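Local coordinates for protein phosphorylated carbohydrates phosphatase TM_1254 (Thermotoga maritima msb8, PDB 3KBB) that removes phosphate from sugar phosphates such as erythrose 4-phosphate, fructose 6-phosphate and mannose 6-phosphate, with a divalent metal cation, cobalt giving the highest activity, at residues A3-M8 with E144-V149; L148-L153 with A176-I181. All blocks are in the same frame, centred on the assembly; numbering follows the deposited sequence.

How the contacts relate
Both contacts are buried and apolar, and both use helix 144-153; the centres of the two contacts are about 6 Å apart. Contact 1 sets the inner side of the helix on strand 3-7 of the parallel sheet, the strand that carries the presumed nucleophile Asp7; contact 2 joins the next turn, through Leu150, to the loop 176-181 that leads from helix 167-175 into strand 181-184. Contact 2 lies farther from the centre of the chain and covers less area. Contact 1 pairs Ile5 with a valine and a tyrosine whose polar end turns to Glu164; contact 2 is aliphatic. The two merge into one core, since Tyr146 CB packs on Ala176 CB at 3.7 Å.

Contact 1 of 2, residues A3-M8 with E144-V149; sequences AVIFDM and EIYLLV
Ile5 on strand 3-7 faces Val149 on helix 144-153, the closest pair of backbone positions, with 8.2 Å between their CA atoms. This is helix-on-sheet packing of the Rossmann-like HAD core: the strand runs within the parallel sheet between strands 102-106 and 160-164, and the helix covers one of its faces. Ile5 carries the strand's part with two branches. Ile5 CD1 meets Val149 CG1 tip to tip at 3.7 Å, while Ile5 CG2, which the chi1 of Ile5 (-52°) leaves anti to the backbone N, comes to the edge of the Tyr146 ring, near its plane, 3.8 Å from Tyr146 CE1. Val149 answers through CG1, which also touches Ile5 CG1 at 3.9 Å; its other neighbours include Ala104 and Ala106 of strand 102-106. A beta-branched residue suits a strand and fills the space towards the helix without a long flexible chain. Tyr146 starts from a CB that does not aim at the strand, yet its ring reaches Ile5, and the side chain also packs on Val162 of strand 160-164. Tyrosine suits the place because the carbon edge of its ring meets the Ile5 methyl while the hydroxyl bonds to Glu164 OE2. No hydrogen bond crosses between strand and helix, so dispersion and exclusion of water hold them together, while polar groups of the presumed active site, Asp7, the probable nucleophile as in related HAD enzymes, with its salt-bridge partner Lys140, lie at the C-terminal end of the strand.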
loop_
_atom_site.group_PDB
_atom_site.type_symbol
_atom_site.label_atom_id
_atom_site.label_comp_id
_atom_site.label_asym_id
_atom_site.label_seq_id
_atom_site.Cartn_x
_atom_site.Cartn_y
_atom_site.Cartn_z
ATOM N N ALA A 3 18.277 8.217 -3.345
ATOM C CA ALA A 3 17.333 7.122 -3.241
ATOM C C ALA A 3 15.917 7.537 -3.612
ATOM O O ALA A 3 15.546 8.710 -3.531
ATOM C CB ALA A 3 17.335 6.530 -1.826
ATOM N N VAL A 4 15.152 6.533 -4.026
ATOM C CA VAL A 4 13.720 6.697 -4.263
ATOM C C VAL A 4 12.977 5.654 -3.410
ATOM O O VAL A 4 13.347 4.468 -3.406
ATOM C CB VAL A 4 13.367 6.505 -5.754
ATOM C CG1 VAL A 4 11.858 6.639 -5.994
ATOM C CG2 VAL A 4 14.107 7.544 -6.635
ATOM N N ILE A 5 12.003 6.118 -2.625
ATOM C CA ILE A 5 11.256 5.261 -1.722
ATOM C C ILE A 5 9.790 5.136 -2.177
ATOM O O ILE A 5 9.140 6.149 -2.441
ATOM C CB ILE A 5 11.282 5.833 -0.279
ATOM C CG1 ILE A 5 12.736 6.132 0.203
ATOM C CG2 ILE A 5 10.566 4.856 0.637
ATOM C CD1 ILE A 5 12.810 7.034 1.465
ATOM N N PHE A 6 9.266 3.914 -2.255
ATOM C CA PHE A 6 7.889 3.683 -2.649
ATOM C C PHE A 6 7.103 3.101 -1.499
ATOM O O PHE A 6 7.538 2.125 -0.871
ATOM C CB PHE A 6 7.815 2.676 -3.791
ATOM C CG PHE A 6 8.241 3.230 -5.125
ATOM C CD1 PHE A 6 7.279 3.631 -6.067
ATOM C CD2 PHE A 6 9.604 3.370 -5.439
ATOM C CE1 PHE A 6 7.678 4.148 -7.336
ATOM C CE2 PHE A 6 9.992 3.883 -6.687
ATOM C CZ PHE A 6 9.015 4.290 -7.612
ATOM N N ASP A 7 5.902 3.607 -1.266
ATOM C CA ASP A 7 4.904 2.819 -0.539
ATOM C C ASP A 7 4.461 1.643 -1.418
ATOM O O ASP A 7 4.624 1.686 -2.651
ATOM C CB ASP A 7 3.707 3.706 -0.193
ATOM C CG ASP A 7 2.751 3.036 0.776
ATOM O OD1 ASP A 7 3.203 2.208 1.589
ATOM O OD2 ASP A 7 1.553 3.318 0.671
HETATM N N MSE A 8 3.945 0.575 -0.807
HETATM C CA MSE A 8 3.581 -0.621 -1.587
HETATM C C MSE A 8 2.139 -0.544 -2.059
HETATM O O MSE A 8 1.876 -0.325 -3.255
HETATM C CB MSE A 8 3.865 -1.901 -0.774
HETATM C CG MSE A 8 3.583 -3.085 -1.595
HETATM SE SE MSE A 8 3.874 -4.759 -0.619
HETATM C CE MSE A 8 2.450 -4.652 0.674
ATOM N N GLU A 144 8.719 6.960 12.406
ATOM C CA GLU A 144 9.578 5.771 12.614
ATOM C C GLU A 144 9.902 4.964 11.338
ATOM O O GLU A 144 11.086 4.643 11.051
ATOM C CB GLU A 144 8.974 4.864 13.688
ATOM C CG GLU A 144 10.019 3.979 14.301
ATOM C CD GLU A 144 9.458 3.027 15.362
ATOM O OE1 GLU A 144 8.399 3.343 15.937
ATOM O OE2 GLU A 144 10.126 1.984 15.603
ATOM N N ILE A 145 8.870 4.608 10.582
ATOM C CA ILE A 145 9.081 3.778 9.403
ATOM C C ILE A 145 9.996 4.423 8.355
ATOM O O ILE A 145 10.875 3.762 7.817
ATOM C CB ILE A 145 7.749 3.296 8.809
ATOM C CG1 ILE A 145 7.981 2.103 7.861
ATOM C CG2 ILE A 145 6.938 4.423 8.202
ATOM C CD1 ILE A 145 6.717 1.459 7.374
ATOM N N TYR A 146 9.789 5.719 8.092
ATOM C CA TYR A 146 10.678 6.413 7.134
ATOM C C TYR A 146 12.067 6.650 7.701
ATOM O O TYR A 146 13.028 6.598 6.954
ATOM C CB TYR A 146 10.032 7.717 6.634
ATOM C CG TYR A 146 9.022 7.342 5.565
ATOM C CD1 TYR A 146 9.441 6.982 4.261
ATOM C CD2 TYR A 146 7.657 7.308 5.847
ATOM C CE1 TYR A 146 8.526 6.600 3.292
ATOM C CE2 TYR A 146 6.717 6.924 4.883
ATOM C CZ TYR A 146 7.173 6.563 3.597
ATOM O OH TYR A 146 6.288 6.172 2.618
ATOM N N LEU A 147 12.170 6.936 9.000
ATOM C CA LEU A 147 13.499 7.051 9.668
ATOM C C LEU A 147 14.288 5.743 9.516
ATOM O O LEU A 147 15.506 5.764 9.242
ATOM C CB LEU A 147 13.302 7.470 11.149
ATOM C CG LEU A 147 12.781 8.897 11.318
ATOM C CD1 LEU A 147 12.270 9.080 12.793
ATOM C CD2 LEU A 147 13.819 9.976 10.939
ATOM N N LEU A 148 13.615 4.592 9.655
ATOM C CA LEU A 148 14.287 3.294 9.499
ATOM C C LEU A 148 14.698 3.056 8.030
ATOM O O LEU A 148 15.798 2.541 7.759
ATOM C CB LEU A 148 13.376 2.160 9.990
ATOM C CG LEU A 148 13.960 0.725 10.034
ATOM C CD1 LEU A 148 15.308 0.685 10.757
ATOM C CD2 LEU A 148 12.915 -0.251 10.641
ATOM N N VAL A 149 13.833 3.442 7.083
ATOM C CA VAL A 149 14.205 3.362 5.652
ATOM C C VAL A 149 15.467 4.191 5.387
ATOM O O VAL A 149 16.392 3.690 4.701
ATOM C CB VAL A 149 13.059 3.834 4.696
ATOM C CG1 VAL A 149 13.555 3.841 3.208
ATOM C CG2 VAL A 149 11.866 2.879 4.811
#

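Contact 2 of 2, residues L148-L153 with A176-I181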
loop_
_atom_site.group_PDB
_atom_site.type_symbol
_atom_site.label_atom_id
_atom_site.label_comp_id
_atom_site.label_asym_id
_atom_site.label_seq_id
_atom_site.Cartn_x
_atom_site.Cartn_y
_atom_site.Cartn_z
ATOM N N LEU A 148 13.615 4.592 9.655
ATOM C CA LEU A 148 14.287 3.294 9.499
ATOM C C LEU A 148 14.698 3.056 8.030
ATOM O O LEU A 148 15.798 2.541 7.759
ATOM C CB LEU A 148 13.376 2.160 9.990
ATOM C CG LEU A 148 13.960 0.725 10.034
ATOM C CD1 LEU A 148 15.308 0.685 10.757
ATOM C CD2 LEU A 148 12.915 -0.251 10.641
ATOM N N VAL A 149 13.833 3.442 7.083
ATOM C CA VAL A 149 14.205 3.362 5.652
ATOM C C VAL A 149 15.467 4.191 5.387
ATOM O O VAL A 149 16.392 3.690 4.701
ATOM C CB VAL A 149 13.059 3.834 4.696
ATOM C CG1 VAL A 149 13.555 3.841 3.208
ATOM C CG2 VAL A 149 11.866 2.879 4.811
ATOM N N LEU A 150 15.498 5.434 5.904
ATOM C CA LEU A 150 16.655 6.333 5.750
ATOM C C LEU A 150 17.908 5.717 6.372
ATOM O O LEU A 150 18.983 5.773 5.796
ATOM C CB LEU A 150 16.390 7.713 6.324
ATOM C CG LEU A 150 15.275 8.518 5.632
ATOM C CD1 LEU A 150 14.962 9.771 6.426
ATOM C CD2 LEU A 150 15.832 8.844 4.227
ATOM N N GLU A 151 17.722 5.103 7.542
ATOM C CA GLU A 151 18.822 4.431 8.252
ATOM C C GLU A 151 19.411 3.308 7.457
ATOM O O GLU A 151 20.642 3.230 7.319
ATOM C CB GLU A 151 18.362 3.935 9.609
ATOM C CG GLU A 151 19.531 3.324 10.435
ATOM C CD GLU A 151 19.166 3.161 11.875
ATOM O OE1 GLU A 151 18.081 2.599 12.134
ATOM O OE2 GLU A 151 19.960 3.613 12.735
ATOM N N ARG A 152 18.557 2.410 6.965
ATOM C CA ARG A 152 18.987 1.263 6.223
ATOM C C ARG A 152 19.601 1.661 4.864
ATOM O O ARG A 152 20.516 1.004 4.384
ATOM C CB ARG A 152 17.845 0.270 6.017
ATOM C CG ARG A 152 17.393 -0.448 7.344
ATOM C CD ARG A 152 16.402 -1.621 7.075
ATOM N NE ARG A 152 15.913 -2.170 8.350
ATOM C CZ ARG A 152 14.838 -2.959 8.538
ATOM N NH1 ARG A 152 14.074 -3.390 7.535
ATOM N NH2 ARG A 152 14.559 -3.361 9.771
ATOM N N LEU A 153 19.096 2.735 4.252
ATOM C CA LEU A 153 19.678 3.237 2.997
ATOM C C LEU A 153 21.008 4.001 3.214
ATOM O O LEU A 153 21.811 4.164 2.269
ATOM C CB LEU A 153 18.698 4.238 2.376
ATOM C CG LEU A 153 17.424 3.738 1.716
ATOM C CD1 LEU A 153 16.522 4.943 1.491
ATOM C CD2 LEU A 153 17.788 3.093 0.358
ATOM N N ALA A 176 9.707 12.733 9.094
ATOM C CA ALA A 176 11.057 12.170 9.035
ATOM C C ALA A 176 12.039 13.124 8.364
ATOM O O ALA A 176 13.208 12.800 8.252
ATOM C CB ALA A 176 11.048 10.820 8.297
ATOM N N GLY A 177 11.556 14.271 7.893
ATOM C CA GLY A 177 12.408 15.307 7.293
ATOM C C GLY A 177 12.524 15.279 5.780
ATOM O O GLY A 177 13.294 16.052 5.191
ATOM N N ILE A 178 11.725 14.412 5.136
ATOM C CA ILE A 178 11.724 14.255 3.691
ATOM C C ILE A 178 10.766 15.298 3.075
ATOM O O ILE A 178 9.584 15.373 3.440
ATOM C CB ILE A 178 11.266 12.849 3.289
ATOM C CG1 ILE A 178 12.240 11.800 3.860
ATOM C CG2 ILE A 178 11.165 12.722 1.714
ATOM C CD1 ILE A 178 11.743 10.359 3.730
ATOM N N GLU A 179 11.283 16.077 2.135
ATOM C CA GLU A 179 10.465 17.136 1.494
ATOM C C GLU A 179 9.829 16.722 0.172
ATOM O O GLU A 179 8.689 17.120 -0.140
ATOM C CB GLU A 179 11.295 18.410 1.339
ATOM C CG GLU A 179 11.474 19.136 2.692
ATOM C CD GLU A 179 10.172 19.605 3.318
ATOM O OE1 GLU A 179 9.464 20.435 2.698
ATOM O OE2 GLU A 179 9.866 19.161 4.444
ATOM N N ARG A 180 10.571 15.959 -0.625
ATOM C CA ARG A 180 10.100 15.571 -1.948
ATOM C C ARG A 180 9.170 14.360 -1.905
ATOM O O ARG A 180 9.612 13.217 -2.162
ATOM C CB ARG A 180 11.232 15.332 -2.943
ATOM C CG ARG A 180 12.232 16.470 -3.070
ATOM C CD ARG A 180 13.178 16.168 -4.229
ATOM N NE ARG A 180 14.109 17.274 -4.437
ATOM C CZ ARG A 180 14.084 18.102 -5.485
ATOM N NH1 ARG A 180 13.167 17.962 -6.452
ATOM N NH2 ARG A 180 14.994 19.069 -5.555
ATOM N N ILE A 181 7.909 14.614 -1.554
ATOM C CA ILE A 181 6.891 13.557 -1.426
ATOM C C ILE A 181 5.827 13.743 -2.492
ATOM O O ILE A 181 5.225 14.833 -2.565
ATOM C CB ILE A 181 6.212 13.629 -0.038
ATOM C CG1 ILE A 181 7.275 13.498 1.074
ATOM C CG2 ILE A 181 5.123 12.516 0.103
ATOM C CD1 ILE A 181 6.752 13.988 2.387
#
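Leu150 and Ala176 are the nearest backbone positions here, their CA atoms 8.7 Å apart, where helix 144-153 passes the irregular segment 176-181. That segment is a link of the alpha/beta HAD fold: it ends helix 167-175 with a Schellman motif and turns the chain into strand 181-184. Gly177 adopts positive phi (95°), where a side chain would press on the preceding carbonyl oxygen, so glycine suits this exit. The contact itself converges on one methyl group. In Leu150 a chi1 of -64° turns CG away from the carbonyl carbon, and a chi2 of 171° extends CD1 toward the loop, where it lies loosely between Ala176 and Ile178. Ala176 is small enough to sit close to the helix, offering its CB 4.5 Å from Leu150 CD1. Ile178 is longer and sends its own CD1 toward that of Leu150; both side chains also rest on Pro157 and on Val160, so the leucine and isoleucine join the apolar packing over Val160 of strand 160-164. The leucine methyl has a backbone oxygen near it as well: Leu150 CD1 lies 3.9 Å from Ala176 O, a loose approach and no hydrogen bond, against 4.2 Å to Ile178 CD1.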